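Local coordinates for histidine triad (HIT) protein (Marinobacter aquaeolei, PDB 3OHE), which probably hydrolyses nucleotide phosphoramidates or related nucleotide substrates, or transfers their nucleotidyl groups, at the interface of chains A and B. Residues are numbered along the deposited sequence; one frame, centred on the assembly and turned at random. Chains: chain A/B, Histidine triad (HIT) protein.

Contact 1: the interface of chains A and B. Residues chain A 63, 66-67, 78; chain B 47-48, 55.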
ATOM      1  N   SER A  63       2.490  -7.293  -8.113  1.00  7.07           N
ATOM      2  CA  SER A  63       1.638  -8.471  -7.954  1.00  6.88           C
ATOM      3  C   SER A  63       2.423  -9.757  -8.118  1.00  6.22           C
ATOM      4  O   SER A  63       2.196 -10.738  -7.383  1.00  7.59           O
ATOM      5  CB  SER A  63       0.480  -8.420  -8.923  1.00  7.98           C
ATOM      6  OG  SER A  63      -0.489  -7.508  -8.438  1.00  8.85           O
ATOM      7  N   SER A  66       4.687 -10.147  -5.003  0.70  6.08           N
ATOM      8  CA  SER A  66       3.902 -10.469  -3.795  0.70  6.02           C
ATOM      9  C   SER A  66       3.505 -11.942  -3.798  0.70  7.07           C
ATOM     10  O   SER A  66       3.748 -12.658  -2.821  0.70  6.76           O
ATOM     11  CB  SER A  66       2.619  -9.634  -3.706  0.70  6.29           C
ATOM     12  OG  SER A  66       2.887  -8.274  -3.501  0.70  9.03           O
ATOM     13  N   GLU A  67       2.895 -12.411  -4.881  1.00  7.08           N
ATOM     14  CA  GLU A  67       2.471 -13.802  -4.932  1.00  7.76           C
ATOM     15  C   GLU A  67       3.652 -14.752  -4.770  1.00  6.41           C
ATOM     16  O   GLU A  67       3.582 -15.770  -4.064  1.00  7.14           O
ATOM     17  CB  GLU A  67       1.705 -14.081  -6.228  1.00  8.17           C
ATOM     18  CG  GLU A  67       1.063 -15.453  -6.211  1.00  8.22           C
ATOM     19  CD  GLU A  67       0.097 -15.754  -7.304  1.00 11.55           C
ATOM     20  OE1 GLU A  67      -0.169 -14.892  -8.155  1.00 12.42           O
ATOM     21  OE2 GLU A  67      -0.406 -16.916  -7.298  1.00 13.60           O
HETATM   22  N   MSE A  78       0.159 -10.872   2.976  0.70  6.35           N
HETATM   23  CA  MSE A  78       1.027  -9.795   2.511  0.70  7.30           C
HETATM   24  C   MSE A  78       0.593  -8.456   3.009  0.70  6.78           C
HETATM   25  O   MSE A  78      -0.596  -8.202   3.204  0.70  8.06           O
HETATM   26  CB  MSE A  78       1.062  -9.724   0.976  0.70  9.44           C
HETATM   27  CG  MSE A  78       1.726 -10.906   0.342  0.70  8.52           C
HETATM   28 SE   MSE A  78       3.606 -11.161   0.827  0.52 11.13          SE
HETATM   29  CE  MSE A  78       4.481  -9.588   0.240  0.70 11.84           C
TER
ATOM     30  N   ILE B  47      -4.347  -8.238  -3.731  1.00  8.18           N
ATOM     31  CA  ILE B  47      -4.524  -7.621  -5.041  1.00  8.69           C
ATOM     32  C   ILE B  47      -4.248  -8.628  -6.162  1.00  8.31           C
ATOM     33  O   ILE B  47      -4.952  -8.665  -7.169  1.00  8.66           O
ATOM     34  CB  ILE B  47      -3.614  -6.374  -5.191  1.00 10.00           C
ATOM     35  CG1 ILE B  47      -4.026  -5.267  -4.213  1.00 12.23           C
ATOM     36  CG2 ILE B  47      -3.630  -5.849  -6.667  1.00 10.91           C
ATOM     37  CD1 ILE B  47      -2.943  -4.197  -4.089  1.00 15.17           C
ATOM     38  N   TYR B  48      -3.200  -9.431  -5.994  1.00  7.39           N
ATOM     39  CA  TYR B  48      -2.766 -10.328  -7.066  1.00  8.39           C
ATOM     40  C   TYR B  48      -3.746 -11.469  -7.362  1.00  7.97           C
ATOM     41  O   TYR B  48      -3.619 -12.138  -8.380  1.00  9.85           O
ATOM     42  CB  TYR B  48      -1.377 -10.882  -6.799  1.00  8.67           C
ATOM     43  CG  TYR B  48      -1.264 -11.723  -5.536  1.00  7.81           C
ATOM     44  CD1 TYR B  48      -1.725 -13.035  -5.492  1.00  8.28           C
ATOM     45  CD2 TYR B  48      -0.614 -11.238  -4.415  1.00  8.51           C
ATOM     46  CE1 TYR B  48      -1.564 -13.802  -4.368  1.00  8.71           C
ATOM     47  CE2 TYR B  48      -0.449 -11.996  -3.267  1.00  9.65           C
ATOM     48  CZ  TYR B  48      -0.932 -13.293  -3.244  1.00  9.23           C
ATOM     49  OH  TYR B  48      -0.725 -14.019  -2.089  1.00 10.83           O
ATOM     50  N   GLN B  55      -7.326  -5.990 -11.507  1.00  7.92           N
ATOM     51  CA  GLN B  55      -6.157  -5.354 -10.882  1.00  7.29           C
ATOM     52  C   GLN B  55      -5.913  -3.994 -11.539  1.00  6.51           C
ATOM     53  O   GLN B  55      -5.684  -2.994 -10.831  1.00  7.44           O
ATOM     54  CB  GLN B  55      -4.884  -6.188 -11.017  1.00  8.14           C
ATOM     55  CG  GLN B  55      -4.906  -7.505 -10.287  1.00  8.37           C
ATOM     56  CD  GLN B  55      -3.586  -8.226 -10.374  1.00  8.55           C
ATOM     57  OE1 GLN B  55      -2.515  -7.566 -10.343  1.00  9.79           O
ATOM     58  NE2 GLN B  55      -3.625  -9.550 -10.514  1.00  8.66           N
TER
HETATM   59  O   HOH W   1      -2.761 -14.696  -9.302  1.00 34.93           O
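The aromatic ring of B:Tyr48 lies against one side of helix 52-72 of chain A, where A:Glu67 covers one of its faces. Both chains carry the histidine triad (HIT) fold, and this patch is one part of a two-fold symmetric interface in what is probably a dimer. The CB methylene of A:Glu67 sits over the ring centre, 3.7 Å from the centroid of B:Tyr48, a CH-pi contact for which tyrosine offers a broad flat face. Further along the same face, A:Glu67 CG is 3.6 Å from CE1 of B:Tyr48. The carboxylate continues past that side of the ring, only 15° from parallel to it, so a glutamate serves here as an aliphatic cover with a polar tip. At the CD2 edge, from the same side of the ring plane, CB of A:Ser66 approaches CD2 of B:Tyr48 at 3.7 Å; serine is small enough to let the ring settle close to the helix. The selenomethionine A:Met78 is more distant, facing the CE2 edge. With CG between its backbone N and carbonyl carbon (chi1 62°), B:Tyr48 carries its ring out from the short 3-10 helix 47-49 onto these residues. An alanine here would probably leave a gap beside A:Glu67 and A:Ser66 and free the glutamate chain to turn. At the base of the ring, CB of A:Ser63 meets CB of B:Tyr48 at 3.7 Å. The hydroxyl OG of this small serine, A:Ser63, donates a 2.8 Å hydrogen bond to OE1 of B:Gln55, whose long chain carries the amide oxygen across. The donor stands 44° out of the glutamine's carbonyl plane. Elsewhere on the rim a water bridges the chains, 2.8 Å from A:Glu67 OE1 and 2.9 Å from the backbone O of B:Tyr48.

Contact 2: the interface of chains A and B. Residues chain A 84-86; chain B 77, 104-105.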
ATOM      1  N   GLY A  84       6.258   6.845   2.400  1.00  6.98           N
ATOM      2  CA  GLY A  84       7.145   7.904   1.942  1.00  8.32           C
ATOM      3  C   GLY A  84       7.030   9.234   2.659  1.00  8.03           C
ATOM      4  O   GLY A  84       7.294  10.272   2.055  1.00  8.88           O
ATOM      5  N   ASN A  85       6.670   9.233   3.947  1.00  8.24           N
ATOM      6  CA  ASN A  85       6.504  10.500   4.637  1.00  8.68           C
ATOM      7  C   ASN A  85       7.829  11.238   4.795  1.00 10.11           C
ATOM      8  O   ASN A  85       7.831  12.476   4.762  1.00 13.26           O
ATOM      9  CB  ASN A  85       5.852  10.290   5.978  1.00  8.31           C
ATOM     10  CG  ASN A  85       4.434   9.757   5.838  1.00 10.66           C
ATOM     11  OD1 ASN A  85       3.773  10.010   4.837  1.00 10.51           O
ATOM     12  ND2 ASN A  85       3.971   9.042   6.849  1.00 15.18           N
HETATM   13  N   MSE A  86       8.912  10.449   4.962  0.50 10.24           N
HETATM   14  CA  MSE A  86      10.298  10.907   5.182  0.50 10.48           C
HETATM   15  C   MSE A  86      11.140  10.954   3.892  0.50  9.43           C
HETATM   16  O   MSE A  86      12.014  11.790   3.741  0.50 10.43           O
HETATM   17  CB  MSE A  86      11.010   9.995   6.209  0.50 12.16           C
HETATM   18  CG  MSE A  86      10.414  10.139   7.594  0.50 13.55           C
HETATM   19 SE   MSE A  86      11.119   8.996   9.010  0.37 31.92          SE
HETATM   20  CE  MSE A  86      10.856   7.279   8.141  0.50 29.01           C
TER
ATOM     21  N   LYS B  77       1.224  14.559   1.439  1.00  7.40           N
ATOM     22  CA  LYS B  77       1.714  13.240   1.002  1.00  7.33           C
ATOM     23  C   LYS B  77       0.584  12.226   1.137  1.00  7.11           C
ATOM     24  O   LYS B  77      -0.160  12.301   2.097  1.00  7.59           O
ATOM     25  CB  LYS B  77       2.890  12.801   1.868  1.00  7.92           C
ATOM     26  CG  LYS B  77       3.623  11.526   1.416  1.00  8.04           C
ATOM     27  CD  LYS B  77       4.383  11.738   0.093  1.00  8.89           C
ATOM     28  CE  LYS B  77       4.948  10.401  -0.453  1.00 10.75           C
ATOM     29  NZ  LYS B  77       3.818   9.377  -0.650  1.00 11.73           N
ATOM     30  N   TRP B 104       2.488  11.814  12.762  1.00 12.34           N
ATOM     31  CA  TRP B 104       3.525  12.121  11.773  1.00 12.93           C
ATOM     32  C   TRP B 104       4.921  11.954  12.412  1.00 14.33           C
ATOM     33  O   TRP B 104       5.107  12.411  13.531  1.00 16.32           O
ATOM     34  CB  TRP B 104       3.388  13.562  11.304  1.00 14.16           C
ATOM     35  CG  TRP B 104       4.397  13.978  10.311  1.00 13.97           C
ATOM     36  CD1 TRP B 104       5.600  14.574  10.570  1.00 16.38           C
ATOM     37  CD2 TRP B 104       4.345  13.794   8.887  1.00 13.19           C
ATOM     38  NE1 TRP B 104       6.272  14.788   9.402  1.00 16.52           N
ATOM     39  CE2 TRP B 104       5.546  14.308   8.352  1.00 15.15           C
ATOM     40  CE3 TRP B 104       3.398  13.246   8.010  1.00 13.91           C
ATOM     41  CZ2 TRP B 104       5.809  14.318   6.999  1.00 12.90           C
ATOM     42  CZ3 TRP B 104       3.647  13.251   6.686  1.00 13.03           C
ATOM     43  CH2 TRP B 104       4.863  13.779   6.176  1.00 15.24           C
ATOM     44  N   PRO B 105       5.912  11.357  11.690  1.00 14.29           N
ATOM     45  CA  PRO B 105       5.889  10.889  10.297  1.00 14.36           C
ATOM     46  C   PRO B 105       5.627   9.393  10.163  1.00 14.25           C
ATOM     47  O   PRO B 105       5.785   8.819   9.081  1.00 15.63           O
ATOM     48  CB  PRO B 105       7.301  11.208   9.816  1.00 17.40           C
ATOM     49  CG  PRO B 105       8.118  10.954  11.006  1.00 16.32           C
ATOM     50  CD  PRO B 105       7.304  11.397  12.203  1.00 16.55           C
TER
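A:Asn85 lies over the benzo end of the B:Trp104 indole, with its amide plane tilted 31° from the ring. CB of A:Asn85 stands above the outer rim, 3.6 Å from CH2 of B:Trp104, and CG of A:Asn85 is 3.7 Å from CZ3 of B:Trp104. The same face of the indole carries CB of the neighbouring B:Pro105, set toward the rim; the cis peptide bond between tryptophan and proline folds the two rings together. Proline therefore suits its place twice, by accepting the cis link and by presenting a rigid apolar surface, while tryptophan supplies a broad flat floor for the asparagine. At the rim of that floor, the backbone O of A:Asn85 is 3.5 Å from CZ2 of B:Trp104.

The chain A residues belong to the loop between strands 77-82 and 92-97, which leads into the histidine triad motif that runs into strand 92-97. On one flank of the asparagine, the selenomethionine A:Met86 passes at an angle over the proline ring in loose contact, with A:Met86 CG 4.0 Å from B:Pro105 CB; a long flexible apolar chain can follow that surface. On the other flank, the aliphatic part of B:Lys77 passes A:Gly84 and the asparagine amide. CE of B:Lys77 is 3.4 Å from the backbone O of A:Gly84, and its CG is 3.7 Å from OD1 of A:Asn85. Glycine fits here because its positive phi is easily adopted and no side chain stands in the way of the lysine.

The asparagine also provides the polar link. With CG beside its backbone N and anti to the carbonyl carbon (chi1 -65°), the amide is turned toward the proline carbonyl. ND2 of A:Asn85 donates to the backbone O of B:Pro105 at 2.9 Å, nearly straight at 170°; the acceptor lies almost in the amide plane, whereas the donor stands well above the plane of the proline carbonyl.

The C-alpha centres of contact 1 and contact 2 are about 24 Å apart. Neighbouring residues of strand 77-82 serve the two, 78 marginally in contact 1 and 77 in contact 2, and by symmetry they do so in both chains. Contact 1 draws otherwise on helix 52-72 of chain A, and on 3-10 helix 47-49 and the start of the following helix (52-73) of chain B, whereas contact 2 mainly joins loops. Two-fold symmetry repeats each patch, giving the subunits several separated points of attachment. That spread would resist rocking and fits a dimer, although the structure alone does not prove one in solution.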